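Local atomic coordinates of methionine-binding protein (Coxiella burnetii, PDB entry 3TQW), a protein that binds methionine and probably delivers it to an ABC transporter as the periplasmic, lipid-anchored substrate-binding component. Residues 99-109 against 147-155. Numbering follows the deposited sequence.
Sequences LKTGAKIAVPS and KKLKIVELD
Val-107 and Ile-151 meet at the apolar centre of two parallel strands, CG2 of Val-107 lying 3.7 Å from CG2 of Ile-151. With CG1 of Val-107 anti to the carbonyl carbon (chi1 -60°), CG2 falls between the backbone N and that carbon. Ile-151 bends back toward the partner strand (chi1 -55°, chi2 -59°), which brings its CD1 to CB of Ile-105. On the same face the side chains of Ile-105 and Leu-149 cross at a slant, CG1 of Ile-105 against CB of Leu-149. CD2 of Leu-149 then reaches CB of Ala-103 at 3.7 Å. On the other face, fewer apolar contacts link the two strands. Here CB of Ala-106 touches CD1 of Leu-154 at 4.0 Å, and CG2 of Val-152 lies against CB of Lys-104.

Between the faces the backbones pair in regular parallel fashion. Ile-105 turns both its N and its O to strand 150-154: N donates to O of Lys-150 at 2.7 Å, and O accepts from N of Val-152. Val-107 repeats this with O of Val-152 and N of Leu-154. N of Lys-150 also bonds to O of Ala-103.

Toward the polar end, the type II turn from Lys-100 to Ala-103 presents N of Gly-102 to O of Lys-147 at 2.8 Å. The extended side chain of Lys-147 runs back to Leu-99, where NZ of Lys-147 hydrogen-bonds to O of Leu-99 at 2.6 Å, on a lone pair in the carbonyl plane. The extended chain of Lys-150 runs alongside O of Gly-102, its CD 3.6 Å from that O. At the far end a water joins OG of Ser-109 to OD1 of Asp-155; OD2 of Asp-155 is hydrogen-bonded to N of Ala-157.

Strand 150-154 forms one edge of a five-stranded mixed sheet in one lobe of this periplasmic-binding-protein fold. Strand 104-108 lies between it and strand 168-171. Helix 111-123 covers Ile-105 and Val-107, and the side chain of Pro-108, at the end of strand 104-108, lies about 8 Å from the bound methionine, not in contact with it.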
loop_
_atom_site.group_PDB
_atom_site.type_symbol
_atom_site.label_atom_id
_atom_site.label_comp_id
_atom_site.label_asym_id
_atom_site.label_seq_id
_atom_site.Cartn_x
_atom_site.Cartn_y
_atom_site.Cartn_z
ATOM N N LEU A 99 -1.681 -25.606 -4.324
ATOM C CA LEU A 99 -2.557 -25.432 -3.166
ATOM C C LEU A 99 -3.425 -26.659 -2.932
ATOM O O LEU A 99 -4.091 -27.136 -3.844
ATOM C CB LEU A 99 -3.446 -24.199 -3.327
ATOM C CG LEU A 99 -2.782 -22.854 -3.040
ATOM C CD1 LEU A 99 -3.717 -21.718 -3.397
ATOM C CD2 LEU A 99 -2.351 -22.775 -1.580
ATOM N N LYS A 100 -3.414 -27.165 -1.705
ATOM C CA LYS A 100 -4.266 -28.286 -1.340
ATOM C C LYS A 100 -5.647 -27.792 -0.930
ATOM O O LYS A 100 -5.842 -26.605 -0.645
ATOM C CB LYS A 100 -3.641 -29.083 -0.193
ATOM C CG LYS A 100 -2.275 -29.670 -0.514
ATOM C CD LYS A 100 -1.581 -30.178 0.743
ATOM C CE LYS A 100 -0.177 -30.684 0.441
ATOM N NZ LYS A 100 0.590 -30.965 1.688
ATOM N N THR A 101 -6.604 -28.712 -0.903
ATOM C CA THR A 101 -7.943 -28.403 -0.430
ATOM C C THR A 101 -7.879 -27.932 1.015
ATOM O O THR A 101 -7.213 -28.547 1.848
ATOM C CB THR A 101 -8.851 -29.639 -0.526
ATOM O OG1 THR A 101 -8.907 -30.075 -1.889
ATOM C CG2 THR A 101 -10.257 -29.316 -0.041
ATOM N N GLY A 102 -8.559 -26.830 1.307
ATOM C CA GLY A 102 -8.595 -26.295 2.657
ATOM C C GLY A 102 -7.342 -25.539 3.067
ATOM O O GLY A 102 -7.125 -25.287 4.251
ATOM N N ALA A 103 -6.513 -25.182 2.092
ATOM C CA ALA A 103 -5.301 -24.420 2.369
ATOM C C ALA A 103 -5.664 -23.067 2.970
ATOM O O ALA A 103 -6.730 -22.529 2.678
ATOM C CB ALA A 103 -4.493 -24.237 1.099
ATOM N N LYS A 104 -4.784 -22.529 3.811
ATOM C CA LYS A 104 -5.003 -21.228 4.448
ATOM C C LYS A 104 -4.359 -20.104 3.651
ATOM O O LYS A 104 -3.174 -20.164 3.324
ATOM C CB LYS A 104 -4.422 -21.210 5.858
ATOM C CG LYS A 104 -4.957 -22.295 6.772
ATOM C CD LYS A 104 -4.322 -22.209 8.153
ATOM C CE LYS A 104 -5.047 -23.113 9.139
ATOM N NZ LYS A 104 -4.439 -23.055 10.494
ATOM N N ILE A 105 -5.145 -19.075 3.354
ATOM C CA ILE A 105 -4.664 -17.912 2.635
ATOM C C ILE A 105 -4.834 -16.682 3.518
ATOM O O ILE A 105 -5.951 -16.358 3.920
ATOM C CB ILE A 105 -5.481 -17.668 1.350
ATOM C CG1 ILE A 105 -5.676 -18.965 0.561
ATOM C CG2 ILE A 105 -4.808 -16.605 0.496
ATOM C CD1 ILE A 105 -4.437 -19.443 -0.134
ATOM N N ALA A 106 -3.734 -16.002 3.823
ATOM C CA ALA A 106 -3.799 -14.809 4.662
ATOM C C ALA A 106 -3.982 -13.561 3.810
ATOM O O ALA A 106 -3.373 -13.433 2.751
ATOM C CB ALA A 106 -2.554 -14.690 5.527
ATOM N N VAL A 107 -4.839 -12.654 4.275
ATOM C CA VAL A 107 -5.077 -11.377 3.607
ATOM C C VAL A 107 -5.119 -10.272 4.666
ATOM O O VAL A 107 -5.364 -10.554 5.839
ATOM C CB VAL A 107 -6.418 -11.382 2.855
ATOM C CG1 VAL A 107 -6.436 -12.482 1.793
ATOM C CG2 VAL A 107 -7.576 -11.578 3.840
ATOM N N PRO A 108 -4.869 -9.014 4.262
ATOM C CA PRO A 108 -4.994 -7.885 5.199
ATOM C C PRO A 108 -6.413 -7.809 5.753
ATOM O O PRO A 108 -7.339 -8.234 5.063
ATOM C CB PRO A 108 -4.710 -6.660 4.322
ATOM C CG PRO A 108 -3.921 -7.193 3.155
ATOM C CD PRO A 108 -4.477 -8.572 2.911
ATOM N N SER A 109 -6.573 -7.274 6.966
ATOM C CA SER A 109 -7.869 -7.255 7.651
ATOM C C SER A 109 -8.592 -5.906 7.575
ATOM O O SER A 109 -9.760 -5.815 7.917
ATOM C CB SER A 109 -7.691 -7.645 9.118
ATOM O OG SER A 109 -6.869 -6.692 9.783
ATOM N N LYS A 147 -11.441 -25.144 -4.051
ATOM C CA LYS A 147 -10.565 -25.858 -3.128
ATOM C C LYS A 147 -10.901 -25.572 -1.672
ATOM O O LYS A 147 -10.157 -25.966 -0.776
ATOM C CB LYS A 147 -9.094 -25.543 -3.399
ATOM C CG LYS A 147 -8.577 -26.101 -4.711
ATOM C CD LYS A 147 -7.060 -26.005 -4.786
ATOM C CE LYS A 147 -6.537 -26.544 -6.108
ATOM N NZ LYS A 147 -5.048 -26.480 -6.187
ATOM N N LYS A 148 -12.022 -24.897 -1.442
ATOM C CA LYS A 148 -12.471 -24.612 -0.083
ATOM C C LYS A 148 -11.350 -23.974 0.728
ATOM O O LYS A 148 -11.075 -24.358 1.865
ATOM C CB LYS A 148 -12.987 -25.889 0.582
ATOM C CG LYS A 148 -14.088 -26.573 -0.237
ATOM C CD LYS A 148 -14.493 -27.921 0.332
ATOM C CE LYS A 148 -15.601 -28.543 -0.510
ATOM N NZ LYS A 148 -16.035 -29.866 0.017
ATOM N N LEU A 149 -10.696 -22.995 0.120
ATOM C CA LEU A 149 -9.584 -22.310 0.757
ATOM C C LEU A 149 -10.074 -21.549 1.983
ATOM O O LEU A 149 -11.176 -21.011 1.989
ATOM C CB LEU A 149 -8.911 -21.370 -0.243
ATOM C CG LEU A 149 -8.312 -22.065 -1.471
ATOM C CD1 LEU A 149 -7.887 -21.059 -2.529
ATOM C CD2 LEU A 149 -7.135 -22.938 -1.070
ATOM N N LYS A 150 -9.258 -21.526 3.030
ATOM C CA LYS A 150 -9.617 -20.825 4.251
ATOM C C LYS A 150 -8.951 -19.450 4.301
ATOM O O LYS A 150 -7.726 -19.342 4.257
ATOM C CB LYS A 150 -9.221 -21.660 5.468
ATOM C CG LYS A 150 -9.794 -23.070 5.433
ATOM C CD LYS A 150 -9.378 -23.879 6.648
ATOM C CE LYS A 150 -9.945 -25.289 6.585
ATOM N NZ LYS A 150 -9.609 -26.070 7.806
ATOM N N ILE A 151 -9.767 -18.404 4.390
ATOM C CA ILE A 151 -9.257 -17.036 4.417
ATOM C C ILE A 151 -8.929 -16.600 5.841
ATOM O O ILE A 151 -9.787 -16.618 6.719
ATOM C CB ILE A 151 -10.262 -16.052 3.799
ATOM C CG1 ILE A 151 -10.636 -16.493 2.384
ATOM C CG2 ILE A 151 -9.683 -14.644 3.771
ATOM C CD1 ILE A 151 -9.440 -16.589 1.442
ATOM N N VAL A 152 -7.680 -16.210 6.054
ATOM C CA VAL A 152 -7.209 -15.751 7.354
ATOM C C VAL A 152 -6.970 -14.243 7.308
ATOM O O VAL A 152 -6.146 -13.767 6.534
ATOM C CB VAL A 152 -5.894 -16.457 7.733
ATOM C CG1 VAL A 152 -5.374 -15.951 9.069
ATOM C CG2 VAL A 152 -6.102 -17.962 7.776
ATOM N N GLU A 153 -7.691 -13.496 8.137
ATOM C CA GLU A 153 -7.599 -12.043 8.124
ATOM C C GLU A 153 -6.634 -11.509 9.192
ATOM O O GLU A 153 -6.904 -11.597 10.387
ATOM C CB GLU A 153 -9.002 -11.440 8.246
ATOM C CG GLU A 153 -9.941 -11.921 7.116
ATOM C CD GLU A 153 -11.408 -11.945 7.511
ATOM O OE1 GLU A 153 -12.168 -11.074 7.035
ATOM O OE2 GLU A 153 -11.808 -12.845 8.288
ATOM N N LEU A 154 -5.500 -10.972 8.739
ATOM C CA LEU A 154 -4.469 -10.438 9.629
ATOM C C LEU A 154 -4.199 -8.964 9.368
ATOM O O LEU A 154 -4.350 -8.482 8.245
ATOM C CB LEU A 154 -3.155 -11.205 9.446
ATOM C CG LEU A 154 -3.251 -12.731 9.570
ATOM C CD1 LEU A 154 -1.921 -13.382 9.214
ATOM C CD2 LEU A 154 -3.683 -13.126 10.968
ATOM N N ASP A 155 -3.777 -8.252 10.407
ATOM C CA ASP A 155 -3.305 -6.886 10.230
ATOM C C ASP A 155 -2.152 -6.872 9.226
ATOM O O ASP A 155 -1.289 -7.753 9.243
ATOM C CB ASP A 155 -2.848 -6.298 11.565
ATOM C CG ASP A 155 -2.273 -4.911 11.414
ATOM O OD1 ASP A 155 -3.068 -3.955 11.316
ATOM O OD2 ASP A 155 -1.030 -4.781 11.365
HETATM O O HOH W 1 -5.992 -3.980 10.245
#